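PDB 3TQF: Hpr(Ser) kinase from Coxiella burnetii, which probably uses ATP to phosphorylate a serine of the phosphocarrier protein HPr and removes that phosphate again. Local coordinates for residues L32-I37 against K82-D87. Residues are numbered along the deposited sequence; the frame is centred on the assembly and turned at random.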
ATOM      1  N   LEU A  32      -1.452  -9.915   4.653  1.00 32.89           N
ATOM      2  CA  LEU A  32      -0.254  -9.957   3.819  1.00 31.88           C
ATOM      3  C   LEU A  32      -0.423 -10.911   2.641  1.00 31.48           C
ATOM      4  O   LEU A  32      -0.012 -10.591   1.521  1.00 31.49           O
ATOM      5  CB  LEU A  32       0.973 -10.357   4.641  1.00 31.51           C
ATOM      6  CG  LEU A  32       2.304 -10.502   3.898  1.00 30.81           C
ATOM      7  CD1 LEU A  32       2.610  -9.262   3.079  1.00 30.93           C
ATOM      8  CD2 LEU A  32       3.429 -10.798   4.888  1.00 30.94           C
ATOM      9  N   SER A  33      -1.022 -12.076   2.888  1.00 31.48           N
ATOM     10  CA  SER A  33      -1.299 -13.032   1.814  1.00 31.44           C
ATOM     11  C   SER A  33      -2.143 -12.372   0.732  1.00 31.83           C
ATOM     12  O   SER A  33      -1.772 -12.387  -0.436  1.00 31.84           O
ATOM     13  CB  SER A  33      -2.012 -14.280   2.342  1.00 32.18           C
ATOM     14  OG  SER A  33      -1.132 -15.099   3.099  1.00 32.29           O
ATOM     15  N   LEU A  34      -3.257 -11.769   1.135  1.00 32.48           N
ATOM     16  CA  LEU A  34      -4.144 -11.080   0.204  1.00 33.49           C
ATOM     17  C   LEU A  34      -3.379 -10.060  -0.635  1.00 33.23           C
ATOM     18  O   LEU A  34      -3.477 -10.062  -1.860  1.00 33.70           O
ATOM     19  CB  LEU A  34      -5.289 -10.385   0.957  1.00 34.67           C
ATOM     20  CG  LEU A  34      -6.454  -9.853   0.102  1.00 36.19           C
ATOM     21  CD1 LEU A  34      -7.158 -10.982  -0.626  1.00 36.36           C
ATOM     22  CD2 LEU A  34      -7.452  -9.070   0.951  1.00 37.05           C
ATOM     23  N   ALA A  35      -2.609  -9.199   0.023  1.00 32.83           N
ATOM     24  CA  ALA A  35      -1.832  -8.169  -0.671  1.00 32.95           C
ATOM     25  C   ALA A  35      -0.847  -8.780  -1.671  1.00 32.54           C
ATOM     26  O   ALA A  35      -0.709  -8.286  -2.787  1.00 33.14           O
ATOM     27  CB  ALA A  35      -1.101  -7.293   0.324  1.00 32.71           C
ATOM     28  N   LEU A  36      -0.180  -9.862  -1.275  1.00 31.70           N
ATOM     29  CA  LEU A  36       0.719 -10.572  -2.178  1.00 31.47           C
ATOM     30  C   LEU A  36      -0.027 -11.180  -3.373  1.00 32.58           C
ATOM     31  O   LEU A  36       0.482 -11.151  -4.493  1.00 33.18           O
ATOM     32  CB  LEU A  36       1.501 -11.646  -1.423  1.00 30.67           C
ATOM     33  CG  LEU A  36       2.587 -11.100  -0.488  1.00 29.90           C
ATOM     34  CD1 LEU A  36       3.057 -12.173   0.470  1.00 29.38           C
ATOM     35  CD2 LEU A  36       3.759 -10.546  -1.279  1.00 29.46           C
ATOM     36  N   ILE A  37      -1.231 -11.711  -3.144  1.00 33.23           N
ATOM     37  CA  ILE A  37      -2.069 -12.205  -4.249  1.00 34.61           C
ATOM     38  C   ILE A  37      -2.378 -11.063  -5.224  1.00 35.56           C
ATOM     39  O   ILE A  37      -2.365 -11.254  -6.437  1.00 36.42           O
ATOM     40  CB  ILE A  37      -3.428 -12.819  -3.767  1.00 35.55           C
ATOM     41  CG1 ILE A  37      -3.228 -13.965  -2.767  1.00 34.90           C
ATOM     42  CG2 ILE A  37      -4.245 -13.327  -4.956  1.00 37.32           C
ATOM     43  CD1 ILE A  37      -2.243 -15.016  -3.213  1.00 35.31           C
ATOM     44  N   LYS A  82     -12.413 -17.085  -7.048  1.00 51.70           N
ATOM     45  CA  LYS A  82     -13.529 -16.292  -7.549  1.00 54.40           C
ATOM     46  C   LYS A  82     -13.120 -14.832  -7.776  1.00 53.40           C
ATOM     47  O   LYS A  82     -13.489 -14.239  -8.790  1.00 55.51           O
ATOM     48  CB  LYS A  82     -14.711 -16.355  -6.575  1.00 55.66           C
ATOM     49  CG  LYS A  82     -16.007 -15.710  -7.091  1.00 59.03           C
ATOM     50  CD  LYS A  82     -16.991 -16.735  -7.629  1.00 63.07           C
ATOM     51  CE  LYS A  82     -18.196 -16.057  -8.272  1.00 66.91           C
ATOM     52  NZ  LYS A  82     -19.295 -17.022  -8.582  1.00 70.97           N
ATOM     53  N   LEU A  83     -12.353 -14.271  -6.843  1.00 50.71           N
ATOM     54  CA  LEU A  83     -12.019 -12.845  -6.859  1.00 49.97           C
ATOM     55  C   LEU A  83     -10.743 -12.500  -7.622  1.00 48.97           C
ATOM     56  O   LEU A  83     -10.611 -11.384  -8.114  1.00 49.48           O
ATOM     57  CB  LEU A  83     -11.900 -12.299  -5.428  1.00 48.04           C
ATOM     58  CG  LEU A  83     -13.170 -12.172  -4.575  1.00 49.30           C
ATOM     59  CD1 LEU A  83     -12.888 -11.317  -3.356  1.00 47.19           C
ATOM     60  CD2 LEU A  83     -14.329 -11.590  -5.356  1.00 52.16           C
ATOM     61  N   PHE A  84      -9.799 -13.434  -7.705  1.00 48.09           N
ATOM     62  CA  PHE A  84      -8.486 -13.151  -8.307  1.00 47.03           C
ATOM     63  C   PHE A  84      -8.082 -14.083  -9.459  1.00 48.32           C
ATOM     64  O   PHE A  84      -6.986 -13.949 -10.005  1.00 47.54           O
ATOM     65  CB  PHE A  84      -7.417 -13.156  -7.211  1.00 44.18           C
ATOM     66  CG  PHE A  84      -7.639 -12.106  -6.155  1.00 43.82           C
ATOM     67  CD1 PHE A  84      -7.142 -10.819  -6.321  1.00 43.87           C
ATOM     68  CD2 PHE A  84      -8.360 -12.398  -5.006  1.00 44.20           C
ATOM     69  CE1 PHE A  84      -7.355  -9.843  -5.356  1.00 43.53           C
ATOM     70  CE2 PHE A  84      -8.577 -11.425  -4.034  1.00 43.78           C
ATOM     71  CZ  PHE A  84      -8.073 -10.148  -4.209  1.00 43.41           C
ATOM     72  N   GLY A  85      -8.965 -15.010  -9.835  1.00 50.61           N
ATOM     73  CA  GLY A  85      -8.720 -15.905 -10.965  1.00 52.64           C
ATOM     74  C   GLY A  85      -8.216 -17.276 -10.556  1.00 52.12           C
ATOM     75  O   GLY A  85      -7.697 -17.452  -9.452  1.00 49.51           O
ATOM     76  N   LEU A  86      -8.368 -18.245 -11.459  1.00 54.85           N
ATOM     77  CA  LEU A  86      -7.961 -19.629 -11.200  1.00 55.17           C
ATOM     78  C   LEU A  86      -6.449 -19.742 -10.997  1.00 52.94           C
ATOM     79  O   LEU A  86      -5.992 -20.520 -10.157  1.00 51.93           O
ATOM     80  CB  LEU A  86      -8.399 -20.557 -12.340  1.00 59.03           C
ATOM     81  CG  LEU A  86      -9.872 -20.991 -12.431  1.00 62.46           C
ATOM     82  CD1 LEU A  86     -10.307 -21.723 -11.163  1.00 61.93           C
ATOM     83  CD2 LEU A  86     -10.803 -19.819 -12.718  1.00 63.90           C
ATOM     84  N   ASP A  87      -5.682 -18.943 -11.741  1.00 52.53           N
ATOM     85  CA  ASP A  87      -4.215 -18.952 -11.638  1.00 50.54           C
ATOM     86  C   ASP A  87      -3.670 -18.307 -10.352  1.00 47.04           C
ATOM     87  O   ASP A  87      -2.463 -18.307 -10.132  1.00 45.42           O
ATOM     88  CB  ASP A  87      -3.585 -18.265 -12.862  1.00 51.63           C
ATOM     89  CG  ASP A  87      -3.976 -18.930 -14.184  1.00 55.93           C
ATOM     90  OD1 ASP A  87      -4.568 -20.035 -14.162  1.00 58.02           O
ATOM     91  OD2 ASP A  87      -3.692 -18.339 -15.251  1.00 57.96           O
TER
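Phe-84 reaches from the end of helix 80-84 to helix 29-38, where Ile-37 and Leu-34, one turn apart, receive its ring. Ile-37 lays its CG2 methyl over one face in a CH-pi contact, 4.2 Å from the ring centroid and 28° off the normal. That methyl sits toward the root of the ring, with CG2 3.8 Å from CG of Phe-84. It is the branch of Ile-37 anti to the backbone N, while the CG1 branch leads away from the ring. Leu-34 takes the far end: its CD1 comes in obliquely, 3.7 Å from CE2 of Phe-84, and touches CZ as well. Both side chains cross the phenylalanine at about a right angle. The CB bond of Phe-84 points toward the helix, and with CG anti to the carbonyl carbon (chi1 -61°) the ring lies with one face against Ile-37 CG2 and its far end at Leu-34 CD1. Leu-34 also packs on Ile-72 and on Thr-147 of the second subunit. Helix 29-38 probably begins within a Walker A P-loop, as expected for this family. With no hydrogen bond across it, the contact probably depends on ring fit and burial of apolar surface rather than on directional polar bonds.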